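Two structures of MgGH51 from Meripilus giganteus compared at one contact. The protein hydrolyses terminal alpha-L-arabinofuranosyl linkages, probably releasing arabinose from arabinose-containing plant polysaccharides. Structure 1 is PDB 6ZQ1 (chain A, 1.70 Å), residues Tyr397-Tyr402 and Tyr425-Tyr430; structure 2 is PDB 6ZPZ (chain B, 1.71 Å), residues Tyr397-Tyr402 and Tyr425-Tyr430. Both blocks share one frame: the second was fitted to the first on N, CA, C and O of the twelve residues, RMSD 0.17 Å. Numbering follows each deposited sequence.

Structure 1 (6ZQ1); sequences YDVHVY and YFEGEY. With EDG (1,4-dideoxy-1,4-imino-L-arabinitol), chain C.
Tyr397 O accepts a nearly straight hydrogen bond from Phe426 N (2.9 Å), and Val399 N gives one to Phe426 O, pairing the sixth and seventh strands of the parallel (beta/alpha)8 barrel. This end is tight: the Asp398 carboxylate lies alongside the Phe426 ring, Asp398 CG 3.8 Å from Phe426 CD2. Val399 CG2 rests more loosely on Tyr425 CD1 (4.2 Å), and Val399 and Val401 are partly exposed. Between them Glu427, bent at chi2, brings OE2 to 3.3 Å from Val401 CG1, while its OE1 hydrogen-bonds to Tyr415. Beyond the weak hydrogen bonds of Gly428 N the chain turns at Glu429, in the pocket holding the iminosugar. With CG anti to the carbonyl carbon (chi1 -59°), Glu429 passes over the His400 ring in a CH-pi contact, CG 3.7 Å from its centroid; His400 ND1 hydrogen-bonds to Glu351. Glu429 OE2 accepts from the iminosugar's O2' (2.8 Å), and Tyr402 OH from its O5' (2.9 Å). Glu429 thus faces the ligand from the seventh strand, consistent with the nucleophile of clan GH-A glycosidases.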
loop_
_atom_site.group_PDB
_atom_site.type_symbol
_atom_site.label_atom_id
_atom_site.label_comp_id
_atom_site.label_asym_id
_atom_site.label_seq_id
_atom_site.Cartn_x
_atom_site.Cartn_y
_atom_site.Cartn_z
ATOM N N TYR A 397 -17.280 -13.135 -1.273
ATOM C CA TYR A 397 -17.433 -12.079 -0.260
ATOM C C TYR A 397 -16.072 -11.680 0.295
ATOM O O TYR A 397 -15.205 -12.582 0.466
ATOM C CB TYR A 397 -18.285 -12.546 0.915
ATOM C CG TYR A 397 -19.760 -12.329 0.711
ATOM C CD1 TYR A 397 -20.324 -11.076 0.857
ATOM C CD2 TYR A 397 -20.599 -13.378 0.386
ATOM C CE1 TYR A 397 -21.683 -10.878 0.715
ATOM C CE2 TYR A 397 -21.965 -13.203 0.248
ATOM C CZ TYR A 397 -22.507 -11.949 0.426
ATOM O OH TYR A 397 -23.849 -11.773 0.256
ATOM N N ASP A 398 -15.926 -10.388 0.597
ATOM C CA ASP A 398 -14.745 -9.819 1.295
ATOM C C ASP A 398 -15.107 -9.694 2.773
ATOM O O ASP A 398 -16.029 -8.956 3.091
ATOM C CB ASP A 398 -14.281 -8.520 0.646
ATOM C CG ASP A 398 -13.065 -7.910 1.334
ATOM O OD1 ASP A 398 -12.579 -8.543 2.297
ATOM O OD2 ASP A 398 -12.677 -6.764 0.971
ATOM N N VAL A 399 -14.409 -10.407 3.627
ATOM C CA VAL A 399 -14.641 -10.385 5.093
ATOM C C VAL A 399 -13.499 -9.590 5.741
ATOM O O VAL A 399 -12.340 -9.953 5.531
ATOM C CB VAL A 399 -14.757 -11.835 5.598
ATOM C CG1 VAL A 399 -15.055 -11.942 7.095
ATOM C CG2 VAL A 399 -15.774 -12.626 4.788
ATOM N N HIS A 400 -13.822 -8.597 6.576
ATOM C CA HIS A 400 -12.865 -7.754 7.311
ATOM C C HIS A 400 -12.988 -8.044 8.807
ATOM O O HIS A 400 -14.149 -8.106 9.254
ATOM C CB HIS A 400 -13.136 -6.276 7.076
ATOM C CG HIS A 400 -12.936 -5.850 5.660
ATOM N ND1 HIS A 400 -13.253 -4.596 5.206
ATOM C CD2 HIS A 400 -12.535 -6.552 4.589
ATOM C CE1 HIS A 400 -12.992 -4.523 3.907
ATOM N NE2 HIS A 400 -12.591 -5.699 3.507
ATOM N N VAL A 401 -11.877 -8.169 9.533
ATOM C CA VAL A 401 -11.960 -8.281 11.037
ATOM C C VAL A 401 -10.755 -7.605 11.708
ATOM O O VAL A 401 -9.613 -7.896 11.348
ATOM C CB VAL A 401 -12.193 -9.707 11.528
ATOM C CG1 VAL A 401 -11.033 -10.635 11.211
ATOM C CG2 VAL A 401 -12.543 -9.743 13.041
ATOM N N TYR A 402 -11.042 -6.761 12.697
ATOM C CA TYR A 402 -10.080 -6.111 13.600
ATOM C C TYR A 402 -10.457 -6.558 15.007
ATOM O O TYR A 402 -11.594 -6.296 15.370
ATOM C CB TYR A 402 -10.103 -4.602 13.410
ATOM C CG TYR A 402 -9.651 -4.190 12.021
ATOM C CD1 TYR A 402 -8.311 -4.112 11.704
ATOM C CD2 TYR A 402 -10.570 -3.886 11.033
ATOM C CE1 TYR A 402 -7.875 -3.720 10.436
ATOM C CE2 TYR A 402 -10.147 -3.496 9.760
ATOM C CZ TYR A 402 -8.796 -3.406 9.473
ATOM O OH TYR A 402 -8.373 -3.010 8.241
ATOM N N TYR A 425 -14.228 -16.942 -0.288
ATOM C CA TYR A 425 -14.083 -15.888 0.733
ATOM C C TYR A 425 -12.690 -15.260 0.633
ATOM O O TYR A 425 -11.671 -15.977 0.519
ATOM C CB TYR A 425 -14.418 -16.471 2.104
ATOM C CG TYR A 425 -15.853 -16.889 2.169
ATOM C CD1 TYR A 425 -16.838 -15.970 2.522
ATOM C CD2 TYR A 425 -16.254 -18.154 1.747
ATOM C CE1 TYR A 425 -18.174 -16.328 2.517
ATOM C CE2 TYR A 425 -17.592 -18.523 1.744
ATOM C CZ TYR A 425 -18.541 -17.600 2.143
ATOM O OH TYR A 425 -19.852 -17.921 2.115
ATOM N N PHE A 426 -12.674 -13.939 0.649
ATOM C CA PHE A 426 -11.460 -13.081 0.635
ATOM C C PHE A 426 -11.367 -12.433 1.996
ATOM O O PHE A 426 -12.282 -11.659 2.325
ATOM C CB PHE A 426 -11.553 -12.021 -0.472
ATOM C CG PHE A 426 -10.487 -10.954 -0.551
ATOM C CD1 PHE A 426 -9.196 -11.184 -0.130
ATOM C CD2 PHE A 426 -10.772 -9.711 -1.130
ATOM C CE1 PHE A 426 -8.220 -10.201 -0.228
ATOM C CE2 PHE A 426 -9.792 -8.740 -1.257
ATOM C CZ PHE A 426 -8.510 -8.987 -0.820
ATOM N N GLU A 427 -10.332 -12.743 2.771
ATOM C CA GLU A 427 -10.159 -12.077 4.088
ATOM C C GLU A 427 -9.383 -10.774 3.817
ATOM O O GLU A 427 -8.175 -10.727 4.063
ATOM C CB GLU A 427 -9.508 -12.988 5.117
ATOM C CG GLU A 427 -9.694 -12.426 6.530
ATOM C CD GLU A 427 -10.934 -12.904 7.257
ATOM O OE1 GLU A 427 -11.624 -13.773 6.705
ATOM O OE2 GLU A 427 -11.221 -12.378 8.377
ATOM N N GLY A 428 -10.079 -9.753 3.297
ATOM C CA GLY A 428 -9.456 -8.612 2.592
ATOM C C GLY A 428 -8.763 -7.627 3.524
ATOM O O GLY A 428 -7.928 -6.859 3.033
ATOM N N GLU A 429 -9.114 -7.615 4.826
ATOM C CA GLU A 429 -8.476 -6.822 5.869
ATOM C C GLU A 429 -8.605 -7.619 7.171
ATOM O O GLU A 429 -9.732 -7.989 7.494
ATOM C CB GLU A 429 -9.184 -5.487 6.142
ATOM C CG GLU A 429 -9.261 -4.567 4.921
ATOM C CD GLU A 429 -10.052 -3.289 5.164
ATOM O OE1 GLU A 429 -10.249 -2.882 6.374
ATOM O OE2 GLU A 429 -10.471 -2.684 4.168
ATOM N N TYR A 430 -7.477 -7.925 7.800
ATOM C CA TYR A 430 -7.465 -8.403 9.209
ATOM C C TYR A 430 -6.198 -7.930 9.890
ATOM O O TYR A 430 -5.150 -7.754 9.230
ATOM C CB TYR A 430 -7.622 -9.925 9.259
ATOM C CG TYR A 430 -6.485 -10.725 8.700
ATOM C CD1 TYR A 430 -6.277 -10.817 7.343
ATOM C CD2 TYR A 430 -5.629 -11.419 9.527
ATOM C CE1 TYR A 430 -5.263 -11.602 6.830
ATOM C CE2 TYR A 430 -4.581 -12.157 9.033
ATOM C CZ TYR A 430 -4.374 -12.234 7.668
ATOM O OH TYR A 430 -3.364 -13.036 7.203
HETATM O "O2'" EDG C . -12.013 -0.435 4.627
HETATM C "C2'" EDG C . -11.580 0.364 5.698
HETATM C "C1'" EDG C . -11.811 -0.328 7.042
HETATM N "N4'" EDG C . -10.490 -0.310 7.668
HETATM C "C3'" EDG C . -10.077 0.697 5.626
HETATM O "O3'" EDG C . -9.886 1.947 4.952
HETATM C "C4'" EDG C . -9.663 0.776 7.101
HETATM C "C5'" EDG C . -8.162 0.659 7.345
HETATM O "O5'" EDG C . -7.620 -0.562 6.866
#

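Structure 2 (6ZPZ); sequences YDVHVY and YFEGEY. With LX5 ([(1~{S},2~{S},3~{S},4~{S})-2-(hydroxymethyl)-3,4-bis(oxidanyl)cyclopentyl] hydrogen sulfate), chain D.
From Phe426 N to Tyr397 O runs a nearly straight hydrogen bond of 2.8 Å, and Val399 N gives a second to Phe426 O. At this tight end the Asp398 carboxylate lies alongside the Phe426 ring, Asp398 CG 3.8 Å from Phe426 CD2. Val399 CG2 rests more loosely on Tyr425 CD1 (4.0 Å); Val399 and Val401 are partly exposed. Glu427, bent at chi2, sets OE2 3.2 Å from Val401 CG1, its OE1 hydrogen-bonding to Tyr415. Past the weak hydrogen bonds of Gly428 N, Glu429 enters the pocket with CG anti to the backbone N (chi1 -173°). Its CB makes the CH-pi contact with the His400 ring, 3.4 Å from the centroid; His400 ND1 hydrogen-bonds to Glu351. Glu429 OE1 is covalently bonded to C2 of the ligand at 1.7 Å. The ligand's O7 shares a hydrogen bond with Tyr402 OH (2.7 Å), and sulfate oxygen O14 lies 3.3 Å from Tyr402 CE2. The sulfate sits on C1, beside the bonded carbon, as expected if Glu429 opened a cyclic sulfate by nucleophilic attack.

Structure 1 against structure 2
The sharpest difference is the turn of Glu429: chi1 is -59° in Glu429(A) and -173° in Glu429(B), and the CD atoms stand 1.6 Å apart after superposition. The places of CD and OE2 of Glu429(A) are left. What the carboxylate does differs with it: Glu429(A) OE2 accepts a hydrogen bond from EDG O2' at 2.8 Å, whereas Glu429(B) OE1 is joined covalently to LX5 C2, so a reversible polar contact stands against a bond to carbon. The turn may follow from the geometry that this bond imposes. Both rotamers keep two neighbours. Glu429(A) OE2 lies 3.5 Å from His400(A) ND1 and Glu429(B) OE2 3.2 Å from His400(B) ND1, and Glu429(A) CD lies 3.5 Å from Tyr402(A) OH, as Glu429(B) CD does from Tyr402(B) OH. His400(A) and His400(B) keep their place, as do Asp398(A), Phe426(A), Glu427(A) and their counterparts; the CA atoms coincide within the error.

The neighbouring Tyr402 differs too: its ring is twisted by about 41° between Tyr402(A) and Tyr402(B), the OH atoms are 1.3 Å apart after superposition, and the place of CE2 in Tyr402(A) is left. The ring stays against the backbone of Tyr430(A) or Tyr430(B). The twist is consistent with the hydroxyl giving way to the turned Glu429(B), whose CG lies 3.3 Å from Tyr402(B) OH. LX5 also touches His400(B), besides Tyr402(B) and Glu429(B), while EDG touches Tyr402(A) and Glu429(A).

Structure 2 (6ZPZ)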
loop_
_atom_site.group_PDB
_atom_site.type_symbol
_atom_site.label_atom_id
_atom_site.label_comp_id
_atom_site.label_asym_id
_atom_site.label_seq_id
_atom_site.Cartn_x
_atom_site.Cartn_y
_atom_site.Cartn_z
ATOM N N TYR B 397 -17.273 -13.036 -1.174
ATOM C CA TYR B 397 -17.344 -11.953 -0.189
ATOM C C TYR B 397 -15.949 -11.614 0.328
ATOM O O TYR B 397 -15.075 -12.488 0.454
ATOM C CB TYR B 397 -18.224 -12.339 0.991
ATOM C CG TYR B 397 -19.693 -12.099 0.757
ATOM C CD1 TYR B 397 -20.246 -10.840 0.989
ATOM C CD2 TYR B 397 -20.533 -13.122 0.341
ATOM C CE1 TYR B 397 -21.600 -10.609 0.831
ATOM C CE2 TYR B 397 -21.893 -12.901 0.178
ATOM C CZ TYR B 397 -22.420 -11.647 0.438
ATOM O OH TYR B 397 -23.762 -11.440 0.299
ATOM N N ASP B 398 -15.784 -10.327 0.600
ATOM C CA ASP B 398 -14.608 -9.756 1.285
ATOM C C ASP B 398 -15.010 -9.619 2.744
ATOM O O ASP B 398 -15.918 -8.839 3.051
ATOM C CB ASP B 398 -14.125 -8.442 0.671
ATOM C CG ASP B 398 -12.908 -7.872 1.358
ATOM O OD1 ASP B 398 -12.407 -8.530 2.274
ATOM O OD2 ASP B 398 -12.523 -6.725 1.032
ATOM N N VAL B 399 -14.331 -10.361 3.594
ATOM C CA VAL B 399 -14.589 -10.436 5.061
ATOM C C VAL B 399 -13.475 -9.694 5.787
ATOM O O VAL B 399 -12.284 -9.995 5.547
ATOM C CB VAL B 399 -14.697 -11.894 5.554
ATOM C CG1 VAL B 399 -15.038 -11.921 7.052
ATOM C CG2 VAL B 399 -15.711 -12.688 4.739
ATOM N N HIS B 400 -13.873 -8.731 6.602
ATOM C CA HIS B 400 -12.988 -7.855 7.399
ATOM C C HIS B 400 -13.101 -8.181 8.888
ATOM O O HIS B 400 -14.234 -8.337 9.383
ATOM C CB HIS B 400 -13.348 -6.394 7.131
ATOM C CG HIS B 400 -13.061 -5.972 5.731
ATOM N ND1 HIS B 400 -13.154 -4.652 5.331
ATOM C CD2 HIS B 400 -12.633 -6.665 4.651
ATOM C CE1 HIS B 400 -12.824 -4.549 4.071
ATOM N NE2 HIS B 400 -12.512 -5.778 3.613
ATOM N N VAL B 401 -11.968 -8.190 9.587
ATOM C CA VAL B 401 -12.003 -8.265 11.057
ATOM C C VAL B 401 -10.737 -7.648 11.620
ATOM O O VAL B 401 -9.622 -8.056 11.252
ATOM C CB VAL B 401 -12.259 -9.691 11.576
ATOM C CG1 VAL B 401 -11.200 -10.699 11.178
ATOM C CG2 VAL B 401 -12.442 -9.682 13.087
ATOM N N TYR B 402 -10.963 -6.664 12.461
ATOM C CA TYR B 402 -9.981 -6.114 13.418
ATOM C C TYR B 402 -10.372 -6.611 14.805
ATOM O O TYR B 402 -11.552 -6.474 15.193
ATOM C CB TYR B 402 -9.950 -4.599 13.286
ATOM C CG TYR B 402 -9.251 -4.111 12.044
ATOM C CD1 TYR B 402 -8.096 -4.723 11.584
ATOM C CD2 TYR B 402 -9.730 -3.019 11.345
ATOM C CE1 TYR B 402 -7.445 -4.246 10.473
ATOM C CE2 TYR B 402 -9.083 -2.531 10.224
ATOM C CZ TYR B 402 -7.945 -3.170 9.774
ATOM O OH TYR B 402 -7.252 -2.688 8.711
ATOM N N TYR B 425 -14.247 -16.862 -0.237
ATOM C CA TYR B 425 -14.112 -15.794 0.754
ATOM C C TYR B 425 -12.701 -15.232 0.661
ATOM O O TYR B 425 -11.743 -15.985 0.560
ATOM C CB TYR B 425 -14.528 -16.316 2.127
ATOM C CG TYR B 425 -15.983 -16.698 2.182
ATOM C CD1 TYR B 425 -16.956 -15.749 2.454
ATOM C CD2 TYR B 425 -16.400 -17.972 1.856
ATOM C CE1 TYR B 425 -18.296 -16.086 2.495
ATOM C CE2 TYR B 425 -17.739 -18.315 1.849
ATOM C CZ TYR B 425 -18.689 -17.366 2.162
ATOM O OH TYR B 425 -19.999 -17.721 2.167
ATOM N N PHE B 426 -12.652 -13.916 0.683
ATOM C CA PHE B 426 -11.444 -13.072 0.702
ATOM C C PHE B 426 -11.378 -12.428 2.073
ATOM O O PHE B 426 -12.237 -11.574 2.403
ATOM C CB PHE B 426 -11.527 -12.036 -0.418
ATOM C CG PHE B 426 -10.442 -10.994 -0.464
ATOM C CD1 PHE B 426 -9.169 -11.232 0.041
ATOM C CD2 PHE B 426 -10.700 -9.760 -1.044
ATOM C CE1 PHE B 426 -8.190 -10.255 -0.048
ATOM C CE2 PHE B 426 -9.721 -8.794 -1.155
ATOM C CZ PHE B 426 -8.464 -9.038 -0.644
ATOM N N GLU B 427 -10.396 -12.827 2.873
ATOM C CA GLU B 427 -10.185 -12.147 4.160
ATOM C C GLU B 427 -9.354 -10.903 3.859
ATOM O O GLU B 427 -8.152 -10.944 4.069
ATOM C CB GLU B 427 -9.532 -13.067 5.176
ATOM C CG GLU B 427 -9.672 -12.527 6.586
ATOM C CD GLU B 427 -10.923 -12.932 7.327
ATOM O OE1 GLU B 427 -11.646 -13.793 6.826
ATOM O OE2 GLU B 427 -11.190 -12.333 8.370
ATOM N N GLY B 428 -10.010 -9.831 3.410
ATOM C CA GLY B 428 -9.356 -8.764 2.642
ATOM C C GLY B 428 -8.780 -7.697 3.545
ATOM O O GLY B 428 -7.986 -6.864 3.052
ATOM N N GLU B 429 -9.160 -7.723 4.817
ATOM C CA GLU B 429 -8.674 -6.743 5.803
ATOM C C GLU B 429 -8.734 -7.382 7.177
ATOM O O GLU B 429 -9.864 -7.598 7.706
ATOM C CB GLU B 429 -9.565 -5.513 5.733
ATOM C CG GLU B 429 -9.053 -4.405 6.566
ATOM C CD GLU B 429 -10.104 -3.356 6.734
ATOM O OE1 GLU B 429 -9.929 -2.279 6.133
ATOM O OE2 GLU B 429 -11.088 -3.611 7.486
ATOM N N TYR B 430 -7.582 -7.750 7.726
ATOM C CA TYR B 430 -7.548 -8.341 9.080
ATOM C C TYR B 430 -6.251 -7.946 9.752
ATOM O O TYR B 430 -5.255 -7.690 9.071
ATOM C CB TYR B 430 -7.804 -9.850 9.024
ATOM C CG TYR B 430 -6.676 -10.707 8.533
ATOM C CD1 TYR B 430 -6.467 -10.898 7.181
ATOM C CD2 TYR B 430 -5.795 -11.325 9.400
ATOM C CE1 TYR B 430 -5.472 -11.727 6.706
ATOM C CE2 TYR B 430 -4.770 -12.135 8.951
ATOM C CZ TYR B 430 -4.599 -12.343 7.592
ATOM O OH TYR B 430 -3.595 -13.138 7.131
HETATM C C1 LX5 D . -10.242 -0.246 7.320
HETATM C C2 LX5 D . -11.026 -1.059 6.318
HETATM C C6 LX5 D . -7.756 0.488 6.990
HETATM C C5 LX5 D . -9.218 0.585 6.536
HETATM C C3 LX5 D . -10.898 -0.399 4.977
HETATM C C4 LX5 D . -9.513 0.233 5.089
HETATM O O7 LX5 D . -7.207 -0.817 6.779
HETATM O O8 LX5 D . -9.459 1.517 4.462
HETATM O O9 LX5 D . -11.105 -1.314 3.889
HETATM O O10 LX5 D . -11.333 0.554 7.764
HETATM S S11 LX5 D . -11.461 0.943 9.197
HETATM O O12 LX5 D . -10.214 1.704 9.195
HETATM O O13 LX5 D . -12.656 1.731 9.490
HETATM O O14 LX5 D . -11.523 -0.356 9.930
#